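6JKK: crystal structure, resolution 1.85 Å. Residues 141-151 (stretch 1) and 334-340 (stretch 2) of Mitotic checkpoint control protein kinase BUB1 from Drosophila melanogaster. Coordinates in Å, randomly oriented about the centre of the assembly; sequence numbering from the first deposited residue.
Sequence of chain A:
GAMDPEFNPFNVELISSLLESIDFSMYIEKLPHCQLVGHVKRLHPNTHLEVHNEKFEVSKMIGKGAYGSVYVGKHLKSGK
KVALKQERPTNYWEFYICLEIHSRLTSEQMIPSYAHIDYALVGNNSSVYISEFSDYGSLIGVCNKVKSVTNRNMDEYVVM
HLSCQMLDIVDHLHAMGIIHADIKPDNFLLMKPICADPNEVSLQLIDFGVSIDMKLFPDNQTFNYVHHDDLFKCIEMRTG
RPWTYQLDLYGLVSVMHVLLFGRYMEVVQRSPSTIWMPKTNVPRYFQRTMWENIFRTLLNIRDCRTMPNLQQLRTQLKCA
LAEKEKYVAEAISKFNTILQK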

# COMPACT_ATOMS: atom_id res chain seq x y z
N GLY A 141 2.52 -12.73 -0.44
CA GLY A 141 2.56 -13.94 -1.25
C GLY A 141 3.96 -14.23 -1.78
O GLY A 141 4.39 -15.38 -1.80
N VAL A 142 4.65 -13.18 -2.20
CA VAL A 142 6.03 -13.29 -2.67
C VAL A 142 6.97 -13.70 -1.53
O VAL A 142 7.78 -14.62 -1.68
N CYS A 143 6.85 -13.02 -0.40
CA CYS A 143 7.68 -13.32 0.77
C CYS A 143 7.54 -14.78 1.21
O CYS A 143 8.52 -15.45 1.57
N ASN A 144 6.31 -15.27 1.19
CA ASN A 144 6.04 -16.62 1.64
C ASN A 144 6.49 -17.64 0.60
O ASN A 144 7.00 -18.70 0.95
N LYS A 145 6.33 -17.31 -0.67
CA LYS A 145 6.78 -18.21 -1.72
C LYS A 145 8.30 -18.37 -1.68
O LYS A 145 8.82 -19.48 -1.82
N VAL A 146 9.00 -17.26 -1.47
CA VAL A 146 10.47 -17.28 -1.38
C VAL A 146 10.95 -18.14 -0.20
O VAL A 146 11.90 -18.92 -0.33
N LYS A 147 10.27 -18.01 0.93
CA LYS A 147 10.64 -18.80 2.11
C LYS A 147 10.31 -20.27 1.90
O LYS A 147 11.02 -21.15 2.39
N SER A 148 9.24 -20.54 1.16
CA SER A 148 8.82 -21.91 0.86
C SER A 148 9.85 -22.60 -0.03
O SER A 148 10.17 -23.78 0.17
N VAL A 149 10.37 -21.86 -1.00
CA VAL A 149 11.32 -22.41 -1.97
C VAL A 149 12.74 -22.51 -1.42
O VAL A 149 13.43 -23.51 -1.66
N THR A 150 13.18 -21.50 -0.68
CA THR A 150 14.57 -21.46 -0.23
C THR A 150 14.79 -21.94 1.20
O THR A 150 15.93 -22.22 1.59
N ASN A 151 13.71 -22.04 1.97
CA ASN A 151 13.80 -22.31 3.41
C ASN A 151 14.71 -21.31 4.14
O ASN A 151 15.36 -21.65 5.12
N LYS A 334 18.50 -14.58 -8.62
CA LYS A 334 17.94 -15.73 -7.93
C LYS A 334 16.50 -15.50 -7.47
O LYS A 334 15.67 -16.40 -7.53
N PHE A 335 16.23 -14.28 -7.00
CA PHE A 335 14.88 -13.89 -6.59
C PHE A 335 13.92 -13.94 -7.76
O PHE A 335 12.81 -14.50 -7.66
N ASN A 336 14.32 -13.33 -8.88
CA ASN A 336 13.47 -13.31 -10.07
C ASN A 336 13.18 -14.71 -10.60
O ASN A 336 12.07 -15.01 -11.06
N THR A 337 14.18 -15.58 -10.53
CA THR A 337 14.02 -16.97 -10.96
C THR A 337 12.96 -17.70 -10.13
O THR A 337 12.16 -18.47 -10.67
N ILE A 338 12.94 -17.45 -8.82
CA ILE A 338 11.94 -18.04 -7.94
C ILE A 338 10.54 -17.56 -8.33
O ILE A 338 9.58 -18.33 -8.31
N LEU A 339 10.45 -16.28 -8.69
CA LEU A 339 9.20 -15.66 -9.14
C LEU A 339 8.66 -16.29 -10.42
O LEU A 339 7.44 -16.46 -10.56
N GLN A 340 9.57 -16.58 -11.34
CA GLN A 340 9.25 -16.94 -12.73
C GLN A 340 8.02 -16.24 -13.30
O GLN A 340 7.78 -16.26 -14.51

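What fills the centre of the contact? The helices cross nearly at right angles, 99° between their directions. Ile338 points toward stretch 1, with chi1 m and chi2 t, and has the largest covered area. Its CG2 lies 4.3 Å from Val146 CG2 and 4.0 Å from Val149 CG2, while its CD1 reaches Thr150 CG2 at 3.5 Å. All three valines of stretch 1 are t.

How does Phe335 join in when its CA-to-CB bond points sideways? Its t rotamer brings the ring closer: CZ lies 3.5 Å from Val142 CG1, and CE1 3.8 Å from Val146 CG2, both methyls meeting the ring obliquely. Leu339, m then t, adds CD2 at 4.1 Å from Val142 CG1.

What becomes of the hydroxyl of Thr150? With chi1 p, OG1 turns back to its own helix and donates to Val146 O at 2.8 Å, leaving the methyl for Ile338.

Where does the contact turn polar? Lys145 points toward stretch 2, fully extended with four t angles, and its CE passes 3.4 Å from Ile338 O. No direct hydrogen bond links the stretches; instead a water accepts from Lys145 NZ at 2.7 Å and donates to Leu339 O at 2.9 Å, bridging the ammonium to a backbone carbonyl of stretch 2.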

# COMPACT_ATOMS: atom_id res chain seq x y z
CB VAL A 142 6.52 -11.94 -3.26
CG1 VAL A 142 8.02 -11.98 -3.52
CG2 VAL A 142 5.76 -11.63 -4.54
CB CYS A 143 7.23 -12.41 1.92
SG CYS A 143 8.46 -12.05 3.16
CB ASN A 144 4.55 -16.78 1.97
CG ASN A 144 4.18 -16.08 3.27
OD1 ASN A 144 4.97 -16.03 4.21
ND2 ASN A 144 2.97 -15.53 3.33
CB LYS A 145 6.32 -17.73 -3.10
CG LYS A 145 6.86 -18.57 -4.25
CD LYS A 145 6.22 -18.16 -5.57
CE LYS A 145 6.69 -19.06 -6.72
NZ LYS A 145 6.07 -18.67 -8.02
CB VAL A 146 11.03 -15.85 -1.24
CG1 VAL A 146 12.49 -15.87 -0.75
CG2 VAL A 146 10.93 -15.11 -2.57
CB LYS A 147 9.95 -18.26 3.37
CG LYS A 147 10.67 -17.08 4.03
CD LYS A 147 9.85 -16.48 5.16
CE LYS A 147 9.09 -15.24 4.69
NZ LYS A 147 7.95 -14.88 5.58
CB SER A 148 7.46 -21.89 0.14
OG SER A 148 7.16 -23.18 -0.36
CB VAL A 149 11.32 -21.59 -3.29
CG1 VAL A 149 12.40 -22.08 -4.23
CG2 VAL A 149 9.96 -21.67 -3.95
CB THR A 150 15.17 -20.03 -0.35
OG1 THR A 150 14.56 -19.15 0.61
CG2 THR A 150 14.96 -19.48 -1.74
CB ASN A 151 14.24 -23.75 3.68
CG ASN A 151 13.10 -24.73 3.49
OD1 ASN A 151 12.33 -24.98 4.42
ND2 ASN A 151 12.99 -25.30 2.30
CB LYS A 334 18.82 -16.11 -6.74
CG LYS A 334 20.19 -16.66 -7.13
CD LYS A 334 21.02 -17.03 -5.91
CE LYS A 334 21.36 -15.82 -5.05
NZ LYS A 334 22.33 -16.15 -3.97
CB PHE A 335 14.91 -12.48 -5.99
CG PHE A 335 13.56 -11.94 -5.61
CD1 PHE A 335 13.03 -12.18 -4.35
CD2 PHE A 335 12.82 -11.19 -6.51
CE1 PHE A 335 11.79 -11.68 -4.00
CE2 PHE A 335 11.57 -10.71 -6.17
CZ PHE A 335 11.06 -10.93 -4.91
CB ASN A 336 14.09 -12.43 -11.17
CG ASN A 336 13.91 -10.95 -10.92
OD1 ASN A 336 13.07 -10.54 -10.12
ND2 ASN A 336 14.70 -10.12 -11.61
CB THR A 337 15.37 -17.73 -10.92
OG1 THR A 337 16.26 -17.15 -11.89
CG2 THR A 337 15.17 -19.20 -11.25
CB ILE A 338 12.24 -17.72 -6.46
CG1 ILE A 338 13.53 -18.42 -6.01
CG2 ILE A 338 11.07 -18.13 -5.56
CD1 ILE A 338 14.15 -17.81 -4.76
CB LEU A 339 9.42 -14.18 -9.45
CG LEU A 339 9.65 -13.13 -8.38
CD1 LEU A 339 9.86 -11.78 -9.07
CD2 LEU A 339 8.48 -13.07 -7.41
CB GLN A 340 9.16 -18.47 -12.90
CG GLN A 340 8.05 -19.14 -12.10
CD GLN A 340 8.48 -20.48 -11.52
OE1 GLN A 340 9.45 -21.09 -11.96
NE2 GLN A 340 7.75 -20.94 -10.51
O HOH W 1 5.49 -16.12 -8.46